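Precorrin-2 dehydrogenase (Bacillus megaterium, PDB 3DFZ) catalyses the NAD-dependent dehydrogenation of precorrin-2 to sirohydrochlorin, the precursor of both siroheme and anaerobically made adenosylcobalamin. Local coordinates at residues A133-I144 against K158-Y169. Residues are numbered along the deposited sequence; the frame is centred on the assembly and turned at random.
Sequences AQFSRGRLSLAI and KEDLSSNYDESY
The carbonyl oxygen of Tyr-165 takes two N-H groups from one guanidinium: Arg-137 NE reaches Tyr-165 O at 2.9 Å, with an N-H...O angle of 157°, and Arg-137 NH2 adds a weak second bond. Arg-137 ends the first strand of a beta hairpin, 133-144, closed by a type II' turn, and the helix ending at Asn-164 runs along one face of that hairpin, nearly parallel to strand 133-137, within the central region of this siroheme-synthesis family. Arg-137 NH2 also bonds Ser-162 O at 3.2 Å. Both carbonyl oxygens sit at the guanidinium edge near its plane, so the group is fixed in rotation where the helix gives out. A bend at chi2 (-62°) carries the arginine chain out to the 165-167 linker, where Glu-167 N lies over one guanidinium face; Glu-167 OE2 forms only a long salt bridge to NH1, well out of the plane.

Farther along, the Phe-135 ring packs against the helix. Ser-162 OG stands over the centre of one ring face, 3.9 Å above the plane, and Leu-161 CB meets Phe-135 CE2 at 3.6 Å, the two side chains crossing nearly at right angles. Ile-144 and Leu-161 meet tip to tip, and Leu-140 CD2 packs beside Tyr-169. Strand 140-145 continues the sheet into the second subunit through an antiparallel ladder, and Leu-161 also packs on Leu-161 of that subunit, joining this layer to the dimer interface.

At the other end, the extended chain of Lys-158 runs antiparallel to the Phe-135 side chain. Lys-158 NZ donates to Gln-134 O at 3.2 Å, from above the carbonyl plane. A water that accepts from Lys-158 NZ at 2.8 Å also accepts from Gln-134 N.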
ATOM      1  N   ALA B 133      -2.020  -7.504   4.526  1.00 13.47           N
ATOM      2  CA  ALA B 133      -3.321  -8.062   4.914  1.00 13.77           C
ATOM      3  C   ALA B 133      -4.316  -6.929   4.781  1.00 13.52           C
ATOM      4  O   ALA B 133      -3.953  -5.754   4.927  1.00 13.33           O
ATOM      5  CB  ALA B 133      -3.307  -8.624   6.361  1.00 13.59           C
ATOM      6  N   GLN B 134      -5.553  -7.258   4.445  1.00 13.86           N
ATOM      7  CA  GLN B 134      -6.564  -6.228   4.297  1.00 13.82           C
ATOM      8  C   GLN B 134      -7.858  -6.756   4.815  1.00 14.11           C
ATOM      9  O   GLN B 134      -8.135  -7.949   4.706  1.00 14.63           O
ATOM     10  CB  GLN B 134      -6.757  -5.865   2.815  1.00 14.13           C
ATOM     11  CG  GLN B 134      -5.576  -5.168   2.159  1.00 14.64           C
ATOM     12  CD  GLN B 134      -5.561  -5.356   0.667  1.00 16.30           C
ATOM     13  OE1 GLN B 134      -6.492  -4.929  -0.035  1.00 16.70           O
ATOM     14  NE2 GLN B 134      -4.501  -5.999   0.158  1.00 16.23           N
ATOM     15  N   PHE B 135      -8.664  -5.868   5.378  1.00 14.10           N
ATOM     16  CA  PHE B 135     -10.090  -6.159   5.530  1.00 14.37           C
ATOM     17  C   PHE B 135     -10.835  -4.907   5.203  1.00 14.04           C
ATOM     18  O   PHE B 135     -10.280  -3.809   5.192  1.00 13.78           O
ATOM     19  CB  PHE B 135     -10.483  -6.732   6.918  1.00 14.57           C
ATOM     20  CG  PHE B 135     -10.490  -5.704   8.029  1.00 14.69           C
ATOM     21  CD1 PHE B 135     -11.663  -5.021   8.365  1.00 15.14           C
ATOM     22  CD2 PHE B 135      -9.324  -5.398   8.711  1.00 13.51           C
ATOM     23  CE1 PHE B 135     -11.667  -4.041   9.373  1.00 14.11           C
ATOM     24  CE2 PHE B 135      -9.327  -4.440   9.713  1.00 13.77           C
ATOM     25  CZ  PHE B 135     -10.502  -3.754  10.039  1.00 13.40           C
ATOM     26  N   SER B 136     -12.110  -5.089   4.926  1.00 14.34           N
ATOM     27  CA  SER B 136     -12.948  -4.024   4.469  1.00 14.39           C
ATOM     28  C   SER B 136     -14.139  -3.982   5.412  1.00 14.41           C
ATOM     29  O   SER B 136     -14.553  -5.020   5.928  1.00 14.66           O
ATOM     30  CB  SER B 136     -13.382  -4.333   3.032  1.00 14.46           C
ATOM     31  OG  SER B 136     -13.672  -3.141   2.315  1.00 16.19           O
ATOM     32  N   ARG B 137     -14.655  -2.787   5.672  1.00 14.17           N
ATOM     33  CA  ARG B 137     -16.038  -2.626   6.184  1.00 14.53           C
ATOM     34  C   ARG B 137     -16.786  -1.723   5.225  1.00 14.44           C
ATOM     35  O   ARG B 137     -16.745  -0.510   5.345  1.00 14.24           O
ATOM     36  CB  ARG B 137     -16.075  -2.039   7.615  1.00 14.43           C
ATOM     37  CG  ARG B 137     -15.463  -2.932   8.677  1.00 14.41           C
ATOM     38  CD  ARG B 137     -16.200  -4.279   8.833  1.00 14.95           C
ATOM     39  NE  ARG B 137     -15.632  -5.005   9.959  1.00 15.04           N
ATOM     40  CZ  ARG B 137     -15.849  -6.280  10.230  1.00 16.34           C
ATOM     41  NH1 ARG B 137     -16.621  -7.016   9.430  1.00 18.08           N
ATOM     42  NH2 ARG B 137     -15.291  -6.824  11.305  1.00 16.03           N
ATOM     43  N   GLY B 138     -17.436  -2.325   4.239  1.00 14.92           N
ATOM     44  CA  GLY B 138     -18.048  -1.570   3.147  1.00 15.01           C
ATOM     45  C   GLY B 138     -16.945  -0.879   2.387  1.00 14.75           C
ATOM     46  O   GLY B 138     -15.962  -1.511   1.977  1.00 14.75           O
ATOM     47  N   ARG B 139     -17.078   0.431   2.253  1.00 14.76           N
ATOM     48  CA  ARG B 139     -16.053   1.248   1.627  1.00 14.36           C
ATOM     49  C   ARG B 139     -14.789   1.447   2.493  1.00 13.87           C
ATOM     50  O   ARG B 139     -13.750   1.857   1.986  1.00 13.76           O
ATOM     51  CB  ARG B 139     -16.648   2.584   1.197  1.00 14.47           C
ATOM     52  CG  ARG B 139     -17.798   2.421   0.198  1.00 15.38           C
ATOM     53  CD  ARG B 139     -18.516   3.730  -0.148  1.00 15.75           C
ATOM     54  NE  ARG B 139     -19.546   3.487  -1.162  1.00 16.99           N
ATOM     55  CZ  ARG B 139     -20.778   3.049  -0.891  1.00 17.54           C
ATOM     56  NH1 ARG B 139     -21.140   2.818   0.371  1.00 17.35           N
ATOM     57  NH2 ARG B 139     -21.651   2.839  -1.877  1.00 17.21           N
ATOM     58  N   LEU B 140     -14.856   1.150   3.786  1.00 13.55           N
ATOM     59  CA  LEU B 140     -13.672   1.356   4.610  1.00 12.90           C
ATOM     60  C   LEU B 140     -12.753   0.214   4.311  1.00 12.59           C
ATOM     61  O   LEU B 140     -13.157  -0.952   4.345  1.00 12.76           O
ATOM     62  CB  LEU B 140     -13.968   1.414   6.133  1.00 12.69           C
ATOM     63  CG  LEU B 140     -12.778   1.399   7.117  1.00 11.94           C
ATOM     64  CD1 LEU B 140     -11.893   2.656   7.023  1.00 10.58           C
ATOM     65  CD2 LEU B 140     -13.229   1.231   8.596  1.00 11.77           C
ATOM     66  N   SER B 141     -11.504   0.556   4.081  1.00 12.14           N
ATOM     67  CA  SER B 141     -10.517  -0.439   3.873  1.00 12.44           C
ATOM     68  C   SER B 141      -9.295  -0.165   4.753  1.00 12.05           C
ATOM     69  O   SER B 141      -8.824   0.944   4.825  1.00 11.95           O
ATOM     70  CB  SER B 141     -10.151  -0.457   2.376  1.00 12.49           C
ATOM     71  OG  SER B 141      -9.153  -1.400   2.156  1.00 13.56           O
ATOM     72  N   LEU B 142      -8.804  -1.205   5.413  1.00 12.30           N
ATOM     73  CA  LEU B 142      -7.570  -1.161   6.197  1.00 12.10           C
ATOM     74  C   LEU B 142      -6.552  -2.156   5.627  1.00 11.97           C
ATOM     75  O   LEU B 142      -6.876  -3.300   5.341  1.00 12.05           O
ATOM     76  CB  LEU B 142      -7.856  -1.477   7.700  1.00 12.17           C
ATOM     77  CG  LEU B 142      -8.709  -0.403   8.402  1.00 12.34           C
ATOM     78  CD1 LEU B 142      -9.007  -0.734   9.857  1.00 12.59           C
ATOM     79  CD2 LEU B 142      -8.038   0.958   8.328  1.00 11.25           C
ATOM     80  N   ALA B 143      -5.318  -1.704   5.482  1.00 11.66           N
ATOM     81  CA  ALA B 143      -4.236  -2.566   5.057  1.00 11.73           C
ATOM     82  C   ALA B 143      -3.168  -2.615   6.149  1.00 11.43           C
ATOM     83  O   ALA B 143      -2.779  -1.593   6.683  1.00 11.44           O
ATOM     84  CB  ALA B 143      -3.659  -2.058   3.736  1.00 11.86           C
ATOM     85  N   ILE B 144      -2.695  -3.810   6.470  1.00 11.61           N
ATOM     86  CA  ILE B 144      -1.727  -4.018   7.532  1.00 11.55           C
ATOM     87  C   ILE B 144      -0.527  -4.794   7.021  1.00 11.99           C
ATOM     88  O   ILE B 144      -0.695  -5.834   6.387  1.00 12.75           O
ATOM     89  CB  ILE B 144      -2.321  -4.881   8.680  1.00 11.70           C
ATOM     90  CG1 ILE B 144      -3.664  -4.323   9.171  1.00 11.32           C
ATOM     91  CG2 ILE B 144      -1.264  -5.066   9.827  1.00 10.82           C
ATOM     92  CD1 ILE B 144      -4.925  -5.007   8.643  1.00 12.41           C
ATOM     93  N   LYS B 158      -4.807  -7.637  12.424  1.00  8.45           N
ATOM     94  CA  LYS B 158      -5.997  -7.650  11.573  1.00  8.85           C
ATOM     95  C   LYS B 158      -7.249  -8.115  12.321  1.00 10.65           C
ATOM     96  O   LYS B 158      -8.331  -7.526  12.151  1.00 10.82           O
ATOM     97  CB  LYS B 158      -5.765  -8.561  10.378  1.00 10.08           C
ATOM     98  CG  LYS B 158      -6.887  -8.547   9.311  1.00 11.65           C
ATOM     99  CD  LYS B 158      -6.788  -9.807   8.417  1.00 14.27           C
ATOM    100  CE  LYS B 158      -7.983  -9.909   7.523  1.00 18.01           C
ATOM    101  NZ  LYS B 158      -7.746 -10.685   6.248  1.00 21.91           N
ATOM    102  N   GLU B 159      -7.100  -9.168  13.134  1.00 12.80           N
ATOM    103  CA  GLU B 159      -8.123  -9.589  14.095  1.00 15.41           C
ATOM    104  C   GLU B 159      -8.435  -8.524  15.168  1.00 15.27           C
ATOM    105  O   GLU B 159      -9.615  -8.307  15.509  1.00 16.39           O
ATOM    106  CB  GLU B 159      -7.710 -10.881  14.799  1.00 18.52           C
ATOM    107  CG  GLU B 159      -7.687 -12.083  13.898  1.00 21.25           C
ATOM    108  CD  GLU B 159      -7.120 -13.312  14.563  1.00 25.72           C
ATOM    109  OE1 GLU B 159      -6.496 -13.201  15.656  1.00 26.70           O
ATOM    110  OE2 GLU B 159      -7.322 -14.396  13.978  1.00 29.31           O
ATOM    111  N   ASP B 160      -7.397  -7.885  15.711  1.00 14.50           N
ATOM    112  CA  ASP B 160      -7.609  -6.821  16.699  1.00 15.36           C
ATOM    113  C   ASP B 160      -8.346  -5.620  16.059  1.00 13.18           C
ATOM    114  O   ASP B 160      -9.308  -5.103  16.625  1.00 14.30           O
ATOM    115  CB  ASP B 160      -6.309  -6.439  17.459  1.00 16.62           C
ATOM    116  CG  ASP B 160      -5.593  -7.669  18.154  1.00 21.06           C
ATOM    117  OD1 ASP B 160      -6.187  -8.767  18.368  1.00 23.00           O
ATOM    118  OD2 ASP B 160      -4.381  -7.548  18.486  1.00 23.87           O
ATOM    119  N   LEU B 161      -7.973  -5.243  14.838  1.00 10.99           N
ATOM    120  CA  LEU B 161      -8.658  -4.165  14.106  1.00  9.66           C
ATOM    121  C   LEU B 161     -10.067  -4.522  13.645  1.00 10.33           C
ATOM    122  O   LEU B 161     -10.954  -3.667  13.577  1.00 10.36           O
ATOM    123  CB  LEU B 161      -7.835  -3.747  12.890  1.00  8.48           C
ATOM    124  CG  LEU B 161      -6.395  -3.256  13.018  1.00  8.96           C
ATOM    125  CD1 LEU B 161      -5.702  -3.364  11.684  1.00  9.06           C
ATOM    126  CD2 LEU B 161      -6.335  -1.841  13.500  1.00 10.04           C
ATOM    127  N   SER B 162     -10.262  -5.783  13.278  1.00 11.52           N
ATOM    128  CA  SER B 162     -11.592  -6.319  12.969  1.00 13.46           C
ATOM    129  C   SER B 162     -12.558  -6.173  14.135  1.00 14.90           C
ATOM    130  O   SER B 162     -13.715  -5.786  13.934  1.00 15.79           O
ATOM    131  CB  SER B 162     -11.494  -7.800  12.617  1.00 15.51           C
ATOM    132  OG  SER B 162     -11.270  -7.969  11.240  1.00 16.11           O
ATOM    133  N   SER B 163     -12.071  -6.519  15.329  1.00 15.78           N
ATOM    134  CA  SER B 163     -12.753  -6.319  16.614  1.00 18.02           C
ATOM    135  C   SER B 163     -13.218  -4.863  16.794  1.00 17.22           C
ATOM    136  O   SER B 163     -14.428  -4.615  16.888  1.00 18.62           O
ATOM    137  CB  SER B 163     -11.799  -6.742  17.737  1.00 19.86           C
ATOM    138  OG  SER B 163     -12.394  -6.799  19.022  1.00 24.42           O
ATOM    139  N   ASN B 164     -12.273  -3.909  16.791  1.00 15.21           N
ATOM    140  CA  ASN B 164     -12.564  -2.469  16.963  1.00 14.86           C
ATOM    141  C   ASN B 164     -13.408  -1.769  15.914  1.00 13.39           C
ATOM    142  O   ASN B 164     -14.173  -0.846  16.221  1.00 14.07           O
ATOM    143  CB  ASN B 164     -11.286  -1.681  17.178  1.00 14.63           C
ATOM    144  CG  ASN B 164     -10.629  -2.011  18.510  1.00 18.57           C
ATOM    145  OD1 ASN B 164     -11.310  -2.118  19.552  1.00 22.18           O
ATOM    146  ND2 ASN B 164      -9.302  -2.164  18.495  1.00 18.45           N
ATOM    147  N   TYR B 165     -13.244  -2.200  14.669  1.00 13.02           N
ATOM    148  CA  TYR B 165     -14.002  -1.670  13.563  1.00 12.24           C
ATOM    149  C   TYR B 165     -14.868  -2.834  13.069  1.00 12.76           C
ATOM    150  O   TYR B 165     -14.414  -3.692  12.294  1.00 13.36           O
ATOM    151  CB  TYR B 165     -13.047  -1.146  12.482  1.00 12.82           C
ATOM    152  CG  TYR B 165     -12.136  -0.028  13.002  1.00 11.90           C
ATOM    153  CD1 TYR B 165     -10.910  -0.314  13.594  1.00 11.56           C
ATOM    154  CD2 TYR B 165     -12.512   1.295  12.911  1.00 10.86           C
ATOM    155  CE1 TYR B 165     -10.101   0.701  14.079  1.00 11.90           C
ATOM    156  CE2 TYR B 165     -11.706   2.312  13.416  1.00 10.16           C
ATOM    157  CZ  TYR B 165     -10.515   2.014  13.992  1.00 10.59           C
ATOM    158  OH  TYR B 165      -9.710   3.037  14.477  1.00 10.88           O
ATOM    159  N   ASP B 166     -16.104  -2.893  13.571  1.00 12.31           N
ATOM    160  CA  ASP B 166     -17.027  -3.952  13.171  1.00 12.63           C
ATOM    161  C   ASP B 166     -17.973  -3.469  12.069  1.00 12.59           C
ATOM    162  O   ASP B 166     -17.706  -2.434  11.411  1.00 12.16           O
ATOM    163  CB  ASP B 166     -17.746  -4.581  14.368  1.00 12.58           C
ATOM    164  CG  ASP B 166     -18.871  -3.689  14.968  1.00 11.90           C
ATOM    165  OD1 ASP B 166     -19.151  -2.555  14.496  1.00 10.33           O
ATOM    166  OD2 ASP B 166     -19.511  -4.177  15.932  1.00 12.42           O
ATOM    167  N   GLU B 167     -19.056  -4.225  11.876  1.00 12.94           N
ATOM    168  CA  GLU B 167     -20.037  -3.979  10.816  1.00 13.13           C
ATOM    169  C   GLU B 167     -20.756  -2.641  10.894  1.00 12.29           C
ATOM    170  O   GLU B 167     -21.376  -2.248   9.918  1.00 12.62           O
ATOM    171  CB  GLU B 167     -21.087  -5.099  10.774  1.00 13.89           C
ATOM    172  CG  GLU B 167     -20.539  -6.459  10.343  1.00 15.38           C
ATOM    173  CD  GLU B 167     -19.972  -7.257  11.502  1.00 16.79           C
ATOM    174  OE1 GLU B 167     -19.781  -6.692  12.611  1.00 16.37           O
ATOM    175  OE2 GLU B 167     -19.724  -8.468  11.304  1.00 18.55           O
ATOM    176  N   SER B 168     -20.681  -1.947  12.032  1.00 11.41           N
ATOM    177  CA  SER B 168     -21.160  -0.569  12.103  1.00 10.76           C
ATOM    178  C   SER B 168     -20.458   0.321  11.092  1.00 10.64           C
ATOM    179  O   SER B 168     -21.081   1.229  10.568  1.00 10.80           O
ATOM    180  CB  SER B 168     -21.000   0.037  13.507  1.00 10.09           C
ATOM    181  OG  SER B 168     -19.635   0.144  13.867  1.00  9.63           O
ATOM    182  N   TYR B 169     -19.177   0.076  10.813  1.00 10.83           N
ATOM    183  CA  TYR B 169     -18.463   0.898   9.815  1.00 11.20           C
ATOM    184  C   TYR B 169     -18.945   0.624   8.372  1.00 11.75           C
ATOM    185  O   TYR B 169     -18.850   1.482   7.499  1.00 11.93           O
ATOM    186  CB  TYR B 169     -16.951   0.745   9.961  1.00 11.16           C
ATOM    187  CG  TYR B 169     -16.424   1.468  11.186  1.00 10.92           C
ATOM    188  CD1 TYR B 169     -15.930   2.765  11.084  1.00  9.77           C
ATOM    189  CD2 TYR B 169     -16.471   0.877  12.453  1.00  9.69           C
ATOM    190  CE1 TYR B 169     -15.485   3.452  12.198  1.00 10.03           C
ATOM    191  CE2 TYR B 169     -16.007   1.556  13.575  1.00 10.24           C
ATOM    192  CZ  TYR B 169     -15.521   2.843  13.437  1.00  9.85           C
ATOM    193  OH  TYR B 169     -15.030   3.524  14.521  1.00 10.72           O
TER
HETATM  194  O   HOH W   1      -5.927 -10.421   4.113  1.00 32.88           O